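Esterase/lipase (Lactobacillus rhamnosus, PDB 4N5H) probably hydrolyses carboxylic esters, and may transfer their acyl groups to other acceptors, as a serine esterase of the alpha/beta-hydrolase fold. Local coordinates at residues Ser46-Pro49 and Gln50-Leu53; Leu84-Asn87 and Tyr88-Leu92; Gly148-Leu151 and Ala152-Ala156. The protein carries 1 engineered substitution. One frame throughout, in Å; residues are numbered along the deposited sequence.

Contact 1. Residues Ser46-Pro49 and Gln50-Leu53; sequences SADP and QQTL
Asp48 to Gln51 form a type I beta turn, closed by the bond from Gln51 N to Asp48 O (3.0 Å). Proline suits the second position, since its ring already fixes phi near the -60° that this turn needs. The Asp48 carboxylate reaches forward along the chain: with CG anti to the backbone N (chi1 -172°), OD2 accepts the N-H of Gln50 at 3.0 Å, on its anti side and a little out of plane. That is an Asx turn, and it ties up an amide inside the bend. Before it, Ser46 OG does two jobs. It accepts from Asp48 N (3.0 Å), an ST turn, and donates to Gln51 OE1 at 2.6 Å, arriving almost in line with the amide C=O. The extended Gln51 side chain thus spans the loop, its far end fixed by Asp118, which takes NE2. On the exit side, Thr52 OG1 donates a hydrogen bond to Pro49 O (2.6 Å) and is also bonded to Arg82 NE. Short hydroxyl-bearing residues fit both ends, where a polar atom must sit close to the main chain. Gln50 NE2 is held by Gly80 O. Together these bonds shape the connection between antiparallel strands 35-42 and 52-58 at one side of the alpha/beta-hydrolase sheet.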
loop_
_atom_site.group_PDB
_atom_site.type_symbol
_atom_site.label_atom_id
_atom_site.label_comp_id
_atom_site.label_asym_id
_atom_site.label_seq_id
_atom_site.Cartn_x
_atom_site.Cartn_y
_atom_site.Cartn_z
ATOM N N SER A 46 19.440 24.362 -0.778
ATOM C CA SER A 46 20.160 23.249 -0.180
ATOM C C SER A 46 19.521 21.958 -0.605
ATOM O O SER A 46 18.268 21.871 -0.684
ATOM C CB SER A 46 19.989 23.435 1.339
ATOM O OG SER A 46 20.332 22.282 2.076
ATOM N N ALA A 47 20.330 20.907 -0.699
ATOM C CA ALA A 47 19.831 19.564 -0.990
ATOM C C ALA A 47 19.716 18.753 0.299
ATOM O O ALA A 47 19.556 17.551 0.226
ATOM C CB ALA A 47 20.761 18.866 -1.970
ATOM N N ASP A 48 19.889 19.391 1.474
ATOM C CA ASP A 48 19.706 18.688 2.759
ATOM C C ASP A 48 18.235 18.332 2.850
ATOM O O ASP A 48 17.429 19.241 2.813
ATOM C CB ASP A 48 20.175 19.532 3.925
ATOM C CG ASP A 48 20.191 18.789 5.214
ATOM O OD1 ASP A 48 21.182 18.985 6.006
ATOM O OD2 ASP A 48 19.313 17.920 5.431
ATOM N N PRO A 49 17.892 17.054 2.871
ATOM C CA PRO A 49 16.490 16.639 2.847
ATOM C C PRO A 49 15.702 17.159 4.024
ATOM O O PRO A 49 14.449 17.266 3.952
ATOM C CB PRO A 49 16.519 15.120 2.896
ATOM C CG PRO A 49 17.944 14.709 2.786
ATOM C CD PRO A 49 18.814 15.888 2.928
ATOM N N GLN A 50 16.377 17.455 5.130
ATOM C CA GLN A 50 15.670 18.055 6.281
ATOM C C GLN A 50 15.296 19.472 6.076
ATOM O O GLN A 50 14.426 19.972 6.840
ATOM C CB GLN A 50 16.441 17.951 7.597
ATOM C CG GLN A 50 16.596 16.533 8.092
ATOM C CD GLN A 50 15.329 16.040 8.822
ATOM O OE1 GLN A 50 14.242 16.620 8.676
ATOM N NE2 GLN A 50 15.446 14.949 9.467
ATOM N N GLN A 51 15.891 20.205 5.173
ATOM C CA GLN A 51 15.557 21.650 4.974
ATOM C C GLN A 51 14.423 21.794 3.913
ATOM O O GLN A 51 14.542 22.522 2.899
ATOM C CB GLN A 51 16.800 22.462 4.671
ATOM C CG GLN A 51 17.788 22.441 5.876
ATOM C CD GLN A 51 19.108 23.140 5.588
ATOM O OE1 GLN A 51 19.682 22.929 4.512
ATOM N NE2 GLN A 51 19.519 24.072 6.451
ATOM N N THR A 52 13.401 21.052 4.194
ATOM C CA THR A 52 12.216 20.981 3.357
ATOM C C THR A 52 10.959 21.087 4.220
ATOM O O THR A 52 10.997 20.914 5.428
ATOM C CB THR A 52 12.147 19.646 2.529
ATOM O OG1 THR A 52 12.199 18.548 3.438
ATOM C CG2 THR A 52 13.270 19.601 1.511
ATOM N N LEU A 53 9.855 21.364 3.575
ATOM C CA LEU A 53 8.537 21.535 4.296
ATOM C C LEU A 53 7.406 20.949 3.468
ATOM O O LEU A 53 7.531 20.783 2.238
ATOM C CB LEU A 53 8.290 22.986 4.775
ATOM C CG LEU A 53 8.303 24.033 3.681
ATOM C CD1 LEU A 53 6.948 24.115 2.949
ATOM C CD2 LEU A 53 8.506 25.415 4.235
#

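Contact 2. Residues Leu84-Asn87 and Tyr88-Leu92; sequences LNRN and YCRYL. With IPA (isopropyl alcohol), chain C.
Arg86 and Arg90, one helical turn apart, lie side by side and point the same way, yet their guanidinium planes are turned 89° from each other; this and the Arg90 side-chain contacts below hold for one of its two conformers. The contact between them is made by carbon: Arg86 CG lies over one face of the Arg90 group, 3.6 Å from Arg90 NH1. Arg86 reaches there because its CG sits between the backbone N and the carbonyl carbon (chi1 69°), with the chain running straight on to NE. Their like charges come near, Arg86 NE standing 4.0 Å from Arg90 NH1, and one water accepts from both of these nitrogens, which probably eases the repulsion.

Among the polar side-chain bonds, Arg90 NH1 donates to Asn87 OD1 at 2.9 Å, nearly along the C=O axis and close to the guanidinium plane. Asparagine is apt here because its amide can accept from the arginine while ND2 donates to Glu29. Arg86 NH1 donates to O2 of an isopropyl alcohol, probably from the crystallisation liquor, at 2.8 Å, and also to Asn83 O. Tyr26 and Trp37 make cation-pi contacts with Arg86 and Arg90, respectively.

Backbone bonds carry the helix itself: Cys89 N to Asn85 O (2.9 Å), Arg90 N to Arg86 O and Tyr91 N to Asn87 O. Asn85 holds the N-cap position, but its side chain makes no capping bond; ND2 goes to Asp145 and Asp71.

As for apolar packing, Tyr88 and Tyr91 reach helix 288-311. These are the first turns of helix 86-94, the crossover of a beta-alpha-beta unit linking parallel strands 66-72 and 98-102 of the alpha/beta-hydrolase fold.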
loop_
_atom_site.group_PDB
_atom_site.type_symbol
_atom_site.label_atom_id
_atom_site.label_comp_id
_atom_site.label_asym_id
_atom_site.label_seq_id
_atom_site.Cartn_x
_atom_site.Cartn_y
_atom_site.Cartn_z
ATOM N N LEU A 84 6.593 13.421 9.983
ATOM C CA LEU A 84 6.273 12.793 11.256
ATOM C C LEU A 84 4.887 13.075 11.755
ATOM O O LEU A 84 4.193 12.152 12.210
ATOM C CB LEU A 84 7.325 13.118 12.330
ATOM C CG LEU A 84 7.127 12.536 13.705
ATOM C CD1 LEU A 84 7.244 11.003 13.610
ATOM C CD2 LEU A 84 8.232 13.007 14.647
ATOM N N ASN A 85 4.487 14.366 11.710
ATOM C CA ASN A 85 3.168 14.776 12.169
ATOM C C ASN A 85 2.177 14.961 11.064
ATOM O O ASN A 85 1.219 15.741 11.166
ATOM C CB ASN A 85 3.335 16.125 12.959
ATOM C CG ASN A 85 4.016 15.947 14.318
ATOM O OD1 ASN A 85 4.367 14.852 14.737
ATOM N ND2 ASN A 85 4.186 17.072 14.994
ATOM N N ARG A 86 2.323 14.196 9.975
ATOM C CA ARG A 86 1.435 14.412 8.865
ATOM C C ARG A 86 -0.056 14.231 9.169
ATOM O O ARG A 86 -0.867 15.032 8.681
ATOM C CB ARG A 86 1.846 13.623 7.658
ATOM C CG ARG A 86 1.677 12.140 7.805
ATOM C CD ARG A 86 2.489 11.451 6.673
ATOM N NE ARG A 86 2.535 9.999 6.784
ATOM C CZ ARG A 86 3.424 9.313 7.470
ATOM N NH1 ARG A 86 4.356 9.912 8.158
ATOM N NH2 ARG A 86 3.363 7.981 7.464
ATOM N N ASN A 87 -0.438 13.230 9.979
ATOM C CA ASN A 87 -1.884 13.011 10.221
ATOM C C ASN A 87 -2.454 14.144 11.070
ATOM O O ASN A 87 -3.529 14.610 10.770
ATOM C CB ASN A 87 -2.141 11.672 10.878
ATOM C CG ASN A 87 -2.133 10.549 9.827
ATOM O OD1 ASN A 87 -2.012 10.779 8.574
ATOM N ND2 ASN A 87 -2.259 9.342 10.313
ATOM N N TYR A 88 -1.700 14.600 12.039
ATOM C CA TYR A 88 -2.140 15.739 12.862
ATOM C C TYR A 88 -2.284 16.975 12.009
ATOM O O TYR A 88 -3.299 17.687 12.085
ATOM C CB TYR A 88 -1.117 15.986 13.948
ATOM C CG TYR A 88 -1.261 17.209 14.822
ATOM C CD1 TYR A 88 -0.363 18.253 14.716
ATOM C CD2 TYR A 88 -2.283 17.325 15.757
ATOM C CE1 TYR A 88 -0.434 19.364 15.519
ATOM C CE2 TYR A 88 -2.351 18.420 16.586
ATOM C CZ TYR A 88 -1.400 19.416 16.519
ATOM O OH TYR A 88 -1.407 20.513 17.339
ATOM N N CYS A 89 -1.295 17.236 11.155
ATOM C CA CYS A 89 -1.389 18.383 10.230
ATOM C C CYS A 89 -2.567 18.267 9.290
ATOM O O CYS A 89 -3.255 19.259 9.032
ATOM C CB CYS A 89 -0.093 18.582 9.473
ATOM S SG CYS A 89 1.287 19.210 10.497
ATOM N N ARG A 90 -2.804 17.075 8.710
ATOM C CA ARG A 90 -3.980 16.916 7.845
ATOM C C ARG A 90 -5.255 17.195 8.615
ATOM O O ARG A 90 -6.209 17.828 8.097
ATOM C CB ARG A 90 -4.052 15.473 7.327
ATOM C CG ARG A 90 -2.973 15.078 6.332
ATOM C CD ARG A 90 -2.896 13.552 6.141
ATOM N NE ARG A 90 -1.971 13.276 5.044
ATOM C CZ ARG A 90 -1.155 12.182 4.977
ATOM N NH1 ARG A 90 -1.167 11.212 5.865
ATOM N NH2 ARG A 90 -0.353 12.037 3.950
ATOM N N TYR A 91 -5.325 16.701 9.853
ATOM C CA TYR A 91 -6.523 16.973 10.651
ATOM C C TYR A 91 -6.770 18.487 10.776
ATOM O O TYR A 91 -7.874 19.000 10.533
ATOM C CB TYR A 91 -6.561 16.320 12.059
ATOM C CG TYR A 91 -7.803 16.744 12.762
ATOM C CD1 TYR A 91 -9.062 16.191 12.386
ATOM C CD2 TYR A 91 -7.769 17.725 13.755
ATOM C CE1 TYR A 91 -10.208 16.651 12.980
ATOM C CE2 TYR A 91 -8.963 18.166 14.326
ATOM C CZ TYR A 91 -10.148 17.643 13.913
ATOM O OH TYR A 91 -11.340 18.039 14.511
ATOM N N LEU A 92 -5.753 19.197 11.179
ATOM C CA LEU A 92 -5.956 20.643 11.339
ATOM C C LEU A 92 -6.384 21.275 10.021
ATOM O O LEU A 92 -7.295 22.101 9.993
ATOM C CB LEU A 92 -4.695 21.277 11.911
ATOM C CG LEU A 92 -4.172 20.761 13.224
ATOM C CD1 LEU A 92 -2.852 21.416 13.586
ATOM C CD2 LEU A 92 -5.280 20.947 14.304
HETATM C C1 IPA C . 5.808 6.437 9.128
HETATM C C2 IPA C . 6.650 7.386 10.018
HETATM C C3 IPA C . 8.078 7.004 9.664
HETATM O O2 IPA C . 6.437 8.800 9.610
HETATM O O HOH W 1 0.336 8.685 5.689
#

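Contact 3. Residues Gly148-Leu151 and Ala152-Ala156; sequences GGHL and ASLVA
A chi1 of 77° sets Ser153 OG between its own backbone N and carbonyl carbon, facing back down the helix, while His150 turns CG anti to its backbone N (chi1 169°), which brings the imidazole across the Leu154 side chain. From that position Ser153 OG donates to His150 O at 2.8 Å. The same oxygen accepts from Leu154 N at 3.0 Å, so two donors grip one buried carbonyl. Serine suits the place because its hydroxyl finds an acceptor in the preceding turn and the short side chain still packs against Leu182 and Phe223. With an alanine here, His150 O would probably keep the amide of Leu154 as its one remaining donor among those described. CD1 and CD2 of Leu154 each lie 3.8 Å from His150 NE2, CD2 approaching the ring obliquely; NE2 itself is bonded to Leu221 O, and the ring meets Trp77 nearly at right angles. Val155 CG2 lies 3.2 Å from Leu151 O, a close approach, and Leu151 packs on helix 112-129. Gly148 and Gly149 carry no side chain at the helix start beside the probable elbow; Gly148 O receives Ala152 N at 2.9 Å. The whole forms the early part of the helix that follows a probable nucleophile elbow, whose GxSxG pattern ends at Gly148, in the core of the alpha/beta-hydrolase fold.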
loop_
_atom_site.group_PDB
_atom_site.type_symbol
_atom_site.label_atom_id
_atom_site.label_comp_id
_atom_site.label_asym_id
_atom_site.label_seq_id
_atom_site.Cartn_x
_atom_site.Cartn_y
_atom_site.Cartn_z
ATOM N N GLY A 148 9.518 19.853 19.954
ATOM C CA GLY A 148 8.980 20.854 19.095
ATOM C C GLY A 148 8.284 21.985 19.868
ATOM O O GLY A 148 8.205 23.121 19.334
ATOM N N GLY A 149 7.703 21.690 21.039
ATOM C CA GLY A 149 7.175 22.725 21.909
ATOM C C GLY A 149 8.263 23.618 22.537
ATOM O O GLY A 149 8.079 24.785 22.691
ATOM N N HIS A 150 9.366 23.015 22.877
ATOM C CA HIS A 150 10.565 23.778 23.270
ATOM C C HIS A 150 10.914 24.721 22.157
ATOM O O HIS A 150 11.050 25.930 22.407
ATOM C CB HIS A 150 11.735 22.830 23.478
ATOM C CG HIS A 150 13.050 23.497 23.620
ATOM N ND1 HIS A 150 14.013 23.488 22.650
ATOM C CD2 HIS A 150 13.583 24.185 24.679
ATOM C CE1 HIS A 150 15.094 24.121 23.092
ATOM N NE2 HIS A 150 14.820 24.632 24.290
ATOM N N LEU A 151 11.070 24.213 20.947
ATOM C CA LEU A 151 11.524 25.032 19.844
ATOM C C LEU A 151 10.514 26.121 19.548
ATOM O O LEU A 151 10.884 27.292 19.341
ATOM C CB LEU A 151 11.779 24.181 18.620
ATOM C CG LEU A 151 12.979 23.198 18.676
ATOM C CD1 LEU A 151 12.915 22.118 17.627
ATOM C CD2 LEU A 151 14.264 23.960 18.592
ATOM N N ALA A 152 9.206 25.800 19.553
ATOM C CA ALA A 152 8.197 26.794 19.314
ATOM C C ALA A 152 8.258 27.902 20.390
ATOM O O ALA A 152 8.009 29.090 20.040
ATOM C CB ALA A 152 6.816 26.226 19.281
ATOM N N SER A 153 8.487 27.542 21.656
ATOM C CA SER A 153 8.485 28.508 22.735
ATOM C C SER A 153 9.657 29.483 22.539
ATOM O O SER A 153 9.518 30.674 22.779
ATOM C CB SER A 153 8.481 27.870 24.136
ATOM O OG SER A 153 9.789 27.372 24.487
ATOM N N LEU A 154 10.785 28.929 22.090
ATOM C CA LEU A 154 11.975 29.808 21.775
ATOM C C LEU A 154 11.773 30.681 20.574
ATOM O O LEU A 154 12.093 31.900 20.600
ATOM C CB LEU A 154 13.230 28.949 21.624
ATOM C CG LEU A 154 14.122 28.795 22.834
ATOM C CD1 LEU A 154 13.394 28.191 24.043
ATOM C CD2 LEU A 154 15.411 28.014 22.567
ATOM N N VAL A 155 11.212 30.152 19.481
ATOM C CA VAL A 155 10.956 30.908 18.278
ATOM C C VAL A 155 10.018 32.103 18.595
ATOM O O VAL A 155 10.242 33.204 18.180
ATOM C CB VAL A 155 10.279 29.969 17.215
ATOM C CG1 VAL A 155 9.579 30.759 16.104
ATOM C CG2 VAL A 155 11.275 29.035 16.626
ATOM N N ALA A 156 8.995 31.869 19.450
ATOM C CA ALA A 156 8.040 32.922 19.839
ATOM C C ALA A 156 8.776 34.095 20.531
ATOM O O ALA A 156 8.463 35.242 20.222
ATOM C CB ALA A 156 6.997 32.379 20.776
#

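How the contacts relate
The three contacts follow one another along the chain and are separate in space, their centres 18 to 20 Å apart and none touching another. Contact 1 lies at the periphery, about 18 Å from the centre of the chain, contact 2 at about 12 Å and contact 3 deepest, at about 6 Å. Contacts 2 and 3 approach most closely, about 7 Å between nearest atoms, and both bear on the probable active site: helix 147-158 follows the probable nucleophile elbow around Ser146, while Asn85 bonds Asp145 just before it. Contact 1 shapes the turn entering strand 52-58, against whose Tyr56 Arg86, Cys89 and Arg90 of contact 2 pack.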